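PDB 1HJS: beta-1,4-galactanase from Thielavia heterothallica, which hydrolyses the beta-1,4-galactosidic linkages of type I arabinogalactans as a family 53 glycoside hydrolase of clan GH-A. Local coordinates for residues 269-281 against 320-332. Sequence-based numbering, arbitrary orientation.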
ATOM      1  N   SER A 269       9.937  11.025  17.345  1.00 16.01           N
ATOM      2  CA  SER A 269       9.165  10.728  18.541  1.00 16.32           C
ATOM      3  C   SER A 269       7.711  10.564  18.121  1.00 16.20           C
ATOM      4  O   SER A 269       7.358  10.860  16.984  1.00 15.98           O
ATOM      5  CB  SER A 269       9.259  11.897  19.516  1.00 16.15           C
ATOM      6  OG  SER A 269       8.678  13.058  18.942  1.00 15.43           O
ATOM      7  N   PRO A 270       6.851  10.092  19.032  1.00 16.63           N
ATOM      8  CA  PRO A 270       5.439   9.928  18.671  1.00 16.83           C
ATOM      9  C   PRO A 270       4.849  11.267  18.240  1.00 16.88           C
ATOM     10  O   PRO A 270       4.051  11.335  17.305  1.00 16.95           O
ATOM     11  CB  PRO A 270       4.815   9.400  19.959  1.00 16.83           C
ATOM     12  CG  PRO A 270       5.930   8.573  20.538  1.00 17.26           C
ATOM     13  CD  PRO A 270       7.130   9.482  20.345  1.00 17.28           C
ATOM     14  N   GLU A 271       5.248  12.334  18.928  1.00 16.44           N
ATOM     15  CA  GLU A 271       4.764  13.672  18.605  1.00 16.48           C
ATOM     16  C   GLU A 271       5.186  14.015  17.177  1.00 15.58           C
ATOM     17  O   GLU A 271       4.411  14.581  16.401  1.00 15.62           O
ATOM     18  CB  GLU A 271       5.354  14.703  19.576  1.00 17.56           C
ATOM     19  CG  GLU A 271       4.865  14.604  21.023  1.00 19.88           C
ATOM     20  CD  GLU A 271       5.282  13.320  21.731  1.00 21.35           C
ATOM     21  OE1 GLU A 271       6.425  12.859  21.531  1.00 21.14           O
ATOM     22  OE2 GLU A 271       4.466  12.782  22.512  1.00 22.26           O
ATOM     23  N   GLY A 272       6.428  13.672  16.845  1.00 14.81           N
ATOM     24  CA  GLY A 272       6.943  13.928  15.512  1.00 14.01           C
ATOM     25  C   GLY A 272       6.166  13.140  14.471  1.00 13.95           C
ATOM     26  O   GLY A 272       5.892  13.649  13.381  1.00 13.39           O
ATOM     27  N   GLN A 273       5.815  11.896  14.797  1.00 13.52           N
ATOM     28  CA  GLN A 273       5.045  11.068  13.872  1.00 13.99           C
ATOM     29  C   GLN A 273       3.708  11.713  13.545  1.00 13.76           C
ATOM     30  O   GLN A 273       3.288  11.731  12.388  1.00 13.92           O
ATOM     31  CB  GLN A 273       4.757   9.685  14.461  1.00 14.13           C
ATOM     32  CG  GLN A 273       5.938   8.765  14.596  1.00 14.95           C
ATOM     33  CD  GLN A 273       5.503   7.366  14.996  1.00 14.74           C
ATOM     34  OE1 GLN A 273       4.665   7.199  15.885  1.00 14.47           O
ATOM     35  NE2 GLN A 273       6.070   6.357  14.346  1.00 13.46           N
ATOM     36  N   THR A 274       3.026  12.231  14.565  1.00 14.44           N
ATOM     37  CA  THR A 274       1.723  12.845  14.334  1.00 14.54           C
ATOM     38  C   THR A 274       1.855  14.057  13.423  1.00 14.20           C
ATOM     39  O   THR A 274       1.001  14.287  12.571  1.00 14.12           O
ATOM     40  CB  THR A 274       1.031  13.274  15.652  1.00 15.48           C
ATOM     41  OG1 THR A 274       1.702  14.410  16.202  1.00 19.34           O
ATOM     42  CG2 THR A 274       1.067  12.142  16.661  1.00 14.10           C
ATOM     43  N   THR A 275       2.927  14.826  13.594  1.00 13.69           N
ATOM     44  CA  THR A 275       3.137  16.006  12.764  1.00 13.39           C
ATOM     45  C   THR A 275       3.375  15.608  11.313  1.00 12.63           C
ATOM     46  O   THR A 275       2.754  16.157  10.404  1.00 13.08           O
ATOM     47  CB  THR A 275       4.341  16.836  13.255  1.00 13.37           C
ATOM     48  OG1 THR A 275       4.062  17.346  14.565  1.00 13.82           O
ATOM     49  CG2 THR A 275       4.615  17.997  12.303  1.00 13.97           C
ATOM     50  N   PHE A 276       4.275  14.652  11.098  1.00 11.98           N
ATOM     51  CA  PHE A 276       4.581  14.197   9.747  1.00 11.84           C
ATOM     52  C   PHE A 276       3.353  13.603   9.065  1.00 12.05           C
ATOM     53  O   PHE A 276       3.021  13.966   7.937  1.00 11.39           O
ATOM     54  CB  PHE A 276       5.694  13.144   9.772  1.00 11.85           C
ATOM     55  CG  PHE A 276       6.066  12.624   8.406  1.00 12.54           C
ATOM     56  CD1 PHE A 276       6.833  13.395   7.541  1.00 12.81           C
ATOM     57  CD2 PHE A 276       5.642  11.365   7.986  1.00 12.76           C
ATOM     58  CE1 PHE A 276       7.179  12.921   6.273  1.00 13.54           C
ATOM     59  CE2 PHE A 276       5.980  10.879   6.720  1.00 12.62           C
ATOM     60  CZ  PHE A 276       6.749  11.657   5.862  1.00 13.52           C
ATOM     61  N   ILE A 277       2.689  12.675   9.747  1.00 10.98           N
ATOM     62  CA  ILE A 277       1.504  12.032   9.185  1.00 11.44           C
ATOM     63  C   ILE A 277       0.426  13.057   8.847  1.00 11.46           C
ATOM     64  O   ILE A 277      -0.167  13.004   7.776  1.00 10.99           O
ATOM     65  CB  ILE A 277       0.927  10.982  10.163  1.00 11.15           C
ATOM     66  CG1 ILE A 277       1.946   9.854  10.362  1.00 11.16           C
ATOM     67  CG2 ILE A 277      -0.391  10.425   9.625  1.00 11.23           C
ATOM     68  CD1 ILE A 277       1.574   8.852  11.436  1.00 11.50           C
ATOM     69  N   THR A 278       0.178  13.991   9.762  1.00 11.94           N
ATOM     70  CA  THR A 278      -0.835  15.018   9.538  1.00 12.28           C
ATOM     71  C   THR A 278      -0.451  15.894   8.342  1.00 12.17           C
ATOM     72  O   THR A 278      -1.305  16.269   7.534  1.00 11.74           O
ATOM     73  CB  THR A 278      -1.015  15.896  10.798  1.00 13.26           C
ATOM     74  OG1 THR A 278      -1.425  15.071  11.903  1.00 13.45           O
ATOM     75  CG2 THR A 278      -2.071  16.964  10.560  1.00 13.57           C
ATOM     76  N   ASN A 279       0.834  16.211   8.225  1.00 11.44           N
ATOM     77  CA  ASN A 279       1.299  17.031   7.113  1.00 12.13           C
ATOM     78  C   ASN A 279       1.153  16.306   5.781  1.00 11.91           C
ATOM     79  O   ASN A 279       0.686  16.887   4.801  1.00 12.02           O
ATOM     80  CB  ASN A 279       2.755  17.455   7.329  1.00 12.40           C
ATOM     81  CG  ASN A 279       2.888  18.541   8.381  1.00 13.89           C
ATOM     82  OD1 ASN A 279       1.889  19.054   8.893  1.00 14.29           O
ATOM     83  ND2 ASN A 279       4.125  18.905   8.704  1.00 14.72           N
ATOM     84  N   VAL A 280       1.548  15.036   5.733  1.00 11.88           N
ATOM     85  CA  VAL A 280       1.420  14.280   4.487  1.00 11.42           C
ATOM     86  C   VAL A 280      -0.060  14.147   4.135  1.00 11.45           C
ATOM     87  O   VAL A 280      -0.445  14.253   2.971  1.00 10.87           O
ATOM     88  CB  VAL A 280       2.043  12.867   4.604  1.00 11.64           C
ATOM     89  CG1 VAL A 280       1.766  12.067   3.331  1.00 11.23           C
ATOM     90  CG2 VAL A 280       3.544  12.978   4.845  1.00 11.36           C
ATOM     91  N   ALA A 281      -0.892  13.928   5.150  1.00 11.47           N
ATOM     92  CA  ALA A 281      -2.328  13.788   4.932  1.00 12.14           C
ATOM     93  C   ALA A 281      -2.887  15.055   4.307  1.00 12.36           C
ATOM     94  O   ALA A 281      -3.661  15.004   3.349  1.00 11.19           O
ATOM     95  CB  ALA A 281      -3.040  13.500   6.255  1.00 12.25           C
ATOM     96  N   GLY A 320       3.604  -3.970  22.767  1.00 19.40           N
ATOM     97  CA  GLY A 320       2.365  -4.048  22.013  1.00 18.80           C
ATOM     98  C   GLY A 320       1.306  -3.010  22.323  1.00 18.22           C
ATOM     99  O   GLY A 320       0.153  -3.156  21.911  1.00 17.82           O
ATOM    100  N   GLN A 321       1.681  -1.954  23.038  1.00 17.89           N
ATOM    101  CA  GLN A 321       0.718  -0.914  23.380  1.00 17.82           C
ATOM    102  C   GLN A 321       0.757   0.251  22.396  1.00 17.03           C
ATOM    103  O   GLN A 321       1.819   0.793  22.094  1.00 16.24           O
ATOM    104  CB  GLN A 321       0.976  -0.399  24.796  1.00 19.16           C
ATOM    105  CG  GLN A 321      -0.005   0.672  25.241  1.00 20.96           C
ATOM    106  CD  GLN A 321       0.189   1.075  26.691  1.00 22.57           C
ATOM    107  OE1 GLN A 321       1.172   0.690  27.328  1.00 24.38           O
ATOM    108  NE2 GLN A 321      -0.745   1.860  27.219  1.00 24.14           N
ATOM    109  N   ALA A 322      -0.412   0.638  21.902  1.00 16.46           N
ATOM    110  CA  ALA A 322      -0.500   1.739  20.956  1.00 16.13           C
ATOM    111  C   ALA A 322       0.077   3.010  21.566  1.00 16.11           C
ATOM    112  O   ALA A 322      -0.197   3.337  22.722  1.00 15.47           O
ATOM    113  CB  ALA A 322      -1.952   1.965  20.555  1.00 16.04           C
ATOM    114  N   LEU A 323       0.886   3.720  20.785  1.00 15.81           N
ATOM    115  CA  LEU A 323       1.478   4.964  21.250  1.00 15.90           C
ATOM    116  C   LEU A 323       0.477   6.093  21.029  1.00 16.06           C
ATOM    117  O   LEU A 323      -0.519   5.928  20.322  1.00 15.33           O
ATOM    118  CB  LEU A 323       2.777   5.253  20.493  1.00 16.12           C
ATOM    119  CG  LEU A 323       3.872   4.193  20.639  1.00 16.08           C
ATOM    120  CD1 LEU A 323       5.105   4.615  19.864  1.00 16.36           C
ATOM    121  CD2 LEU A 323       4.207   4.003  22.122  1.00 17.04           C
ATOM    122  N   SER A 324       0.749   7.242  21.633  1.00 16.25           N
ATOM    123  CA  SER A 324      -0.130   8.401  21.519  1.00 16.98           C
ATOM    124  C   SER A 324      -0.314   8.884  20.080  1.00 16.58           C
ATOM    125  O   SER A 324      -1.315   9.523  19.757  1.00 16.50           O
ATOM    126  CB  SER A 324       0.422   9.549  22.366  1.00 16.98           C
ATOM    127  OG  SER A 324       1.712   9.920  21.913  1.00 19.00           O
ATOM    128  N   SER A 325       0.649   8.584  19.219  1.00 15.61           N
ATOM    129  CA  SER A 325       0.575   9.022  17.830  1.00 15.24           C
ATOM    130  C   SER A 325      -0.530   8.349  17.011  1.00 14.81           C
ATOM    131  O   SER A 325      -0.972   8.890  16.002  1.00 14.14           O
ATOM    132  CB  SER A 325       1.922   8.790  17.148  1.00 15.03           C
ATOM    133  OG  SER A 325       2.327   7.441  17.309  1.00 14.93           O
ATOM    134  N   LEU A 326      -0.987   7.181  17.449  1.00 14.75           N
ATOM    135  CA  LEU A 326      -2.014   6.449  16.711  1.00 14.23           C
ATOM    136  C   LEU A 326      -3.328   7.223  16.575  1.00 14.36           C
ATOM    137  O   LEU A 326      -4.088   7.004  15.630  1.00 13.98           O
ATOM    138  CB  LEU A 326      -2.273   5.088  17.379  1.00 14.05           C
ATOM    139  CG  LEU A 326      -2.929   4.010  16.502  1.00 13.33           C
ATOM    140  CD1 LEU A 326      -2.033   3.677  15.310  1.00 13.42           C
ATOM    141  CD2 LEU A 326      -3.203   2.775  17.332  1.00 12.66           C
ATOM    142  N   SER A 327      -3.595   8.131  17.508  1.00 13.84           N
ATOM    143  CA  SER A 327      -4.831   8.908  17.459  1.00 14.48           C
ATOM    144  C   SER A 327      -4.841   9.941  16.334  1.00 14.25           C
ATOM    145  O   SER A 327      -5.853  10.603  16.108  1.00 14.03           O
ATOM    146  CB  SER A 327      -5.069   9.616  18.797  1.00 14.72           C
ATOM    147  OG  SER A 327      -4.059  10.580  19.042  1.00 15.47           O
ATOM    148  N   VAL A 328      -3.719  10.081  15.634  1.00 13.89           N
ATOM    149  CA  VAL A 328      -3.627  11.044  14.542  1.00 13.92           C
ATOM    150  C   VAL A 328      -4.700  10.781  13.488  1.00 14.12           C
ATOM    151  O   VAL A 328      -5.186  11.703  12.834  1.00 13.40           O
ATOM    152  CB  VAL A 328      -2.228  10.998  13.868  1.00 13.89           C
ATOM    153  CG1 VAL A 328      -2.037   9.682  13.128  1.00 13.09           C
ATOM    154  CG2 VAL A 328      -2.068  12.181  12.919  1.00 13.84           C
ATOM    155  N   PHE A 329      -5.085   9.519  13.335  1.00 14.86           N
ATOM    156  CA  PHE A 329      -6.095   9.160  12.348  1.00 15.54           C
ATOM    157  C   PHE A 329      -7.477   9.724  12.664  1.00 16.68           C
ATOM    158  O   PHE A 329      -8.396   9.646  11.845  1.00 16.53           O
ATOM    159  CB  PHE A 329      -6.129   7.643  12.190  1.00 15.02           C
ATOM    160  CG  PHE A 329      -4.856   7.084  11.627  1.00 14.60           C
ATOM    161  CD1 PHE A 329      -4.547   7.256  10.276  1.00 14.88           C
ATOM    162  CD2 PHE A 329      -3.934   6.453  12.450  1.00 14.53           C
ATOM    163  CE1 PHE A 329      -3.335   6.806   9.760  1.00 14.39           C
ATOM    164  CE2 PHE A 329      -2.720   6.000  11.947  1.00 15.26           C
ATOM    165  CZ  PHE A 329      -2.420   6.179  10.595  1.00 15.02           C
ATOM    166  N   GLN A 330      -7.614  10.306  13.850  1.00 17.29           N
ATOM    167  CA  GLN A 330      -8.874  10.916  14.259  1.00 18.56           C
ATOM    168  C   GLN A 330      -8.901  12.381  13.831  1.00 18.97           C
ATOM    169  O   GLN A 330      -9.934  13.041  13.932  1.00 18.98           O
ATOM    170  CB  GLN A 330      -9.021  10.871  15.783  1.00 19.07           C
ATOM    171  CG  GLN A 330      -9.297   9.500  16.373  1.00 19.60           C
ATOM    172  CD  GLN A 330      -9.339   9.522  17.890  1.00 20.65           C
ATOM    173  OE1 GLN A 330      -9.804   8.572  18.526  1.00 22.09           O
ATOM    174  NE2 GLN A 330      -8.843  10.601  18.481  1.00 19.11           N
ATOM    175  N   ARG A 331      -7.768  12.884  13.350  1.00 19.40           N
ATOM    176  CA  ARG A 331      -7.669  14.292  12.989  1.00 19.96           C
ATOM    177  C   ARG A 331      -7.318  14.632  11.543  1.00 20.18           C
ATOM    178  O   ARG A 331      -6.976  15.780  11.255  1.00 20.31           O
ATOM    179  CB  ARG A 331      -6.655  14.967  13.919  1.00 19.88           C
ATOM    180  CG  ARG A 331      -6.886  14.670  15.401  1.00 20.27           C
ATOM    181  CD  ARG A 331      -5.929  15.456  16.290  1.00 20.39           C
ATOM    182  NE  ARG A 331      -4.549  14.979  16.216  1.00 20.16           N
ATOM    183  CZ  ARG A 331      -4.079  13.929  16.884  1.00 20.44           C
ATOM    184  NH1 ARG A 331      -4.877  13.232  17.684  1.00 19.63           N
ATOM    185  NH2 ARG A 331      -2.804  13.585  16.766  1.00 20.51           N
ATOM    186  N   ILE A 332      -7.406  13.660  10.639  1.00 20.48           N
ATOM    187  CA  ILE A 332      -7.079  13.906   9.234  1.00 20.93           C
ATOM    188  C   ILE A 332      -8.196  13.515   8.271  1.00 21.75           C
ATOM    189  O   ILE A 332      -9.238  13.028   8.747  1.00 21.96           O
ATOM    190  CB  ILE A 332      -5.794  13.154   8.823  1.00 20.65           C
ATOM    191  CG1 ILE A 332      -5.985  11.649   9.006  1.00 20.40           C
ATOM    192  CG2 ILE A 332      -4.618  13.653   9.650  1.00 20.66           C
ATOM    193  CD1 ILE A 332      -4.794  10.821   8.581  1.00 19.86           C
ATOM    194  OXT ILE A 332      -8.017  13.704   7.046  1.00 23.10           O
TER
HETATM  195  O   HOH W   1      -2.521  15.724  14.447  1.00 18.15           O
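In the (beta/alpha)8 barrel of this clan GH-A enzyme, the helix that follows the seventh strand is flanked by the end of the chain: Pro270, Gln273, Thr274, Ile277, Thr278 and Ala281 of helix 270-285 meet the 3-10 segment 324-330 and the C-terminal Ile332. The direct polar link is Ser325 OG donating to Gln273 OE1 at 2.7 Å, nearly in line with the amide C=O (160° at the oxygen). Ser325 OG sits between its own backbone N and carbonyl carbon (chi1 54°), which turns the hydroxyl to the glutamine. Gln273 NE2 donates to the carbonyl oxygens of Trp248 and Thr314, so both polar atoms of the buried amide are satisfied, which fixes how it is turned. Beside it, Thr274 CG2 presses on Ser325 CA at 3.4 Å, while Pro270 CG meets Leu323 CD1.

One helical turn on, Val328 divides its methyls: CG1 meets Ile277 CG2 at 3.9 Å, the side chains crossing at a slant, and CG2 lies against Thr278 OG1. That hydroxyl donates to Thr274 O at 2.6 Å and accepts from a water, which in turn accepts from Arg331 NE at 2.8 Å. One face of the Arg331 guanidinium lies over Val328 CA, toward its rim, and its NH1 bonds Ser327 OG in plane. Farther along, Ile332 CG2 packs on Ala281 CB at 3.7 Å.

Apolar pairs thus sit before, between and after two polar links: a buried, directional Gln273-Ser325 bond and, where exposed Arg331 reaches Thr278 through a single water, probably a more tolerant one.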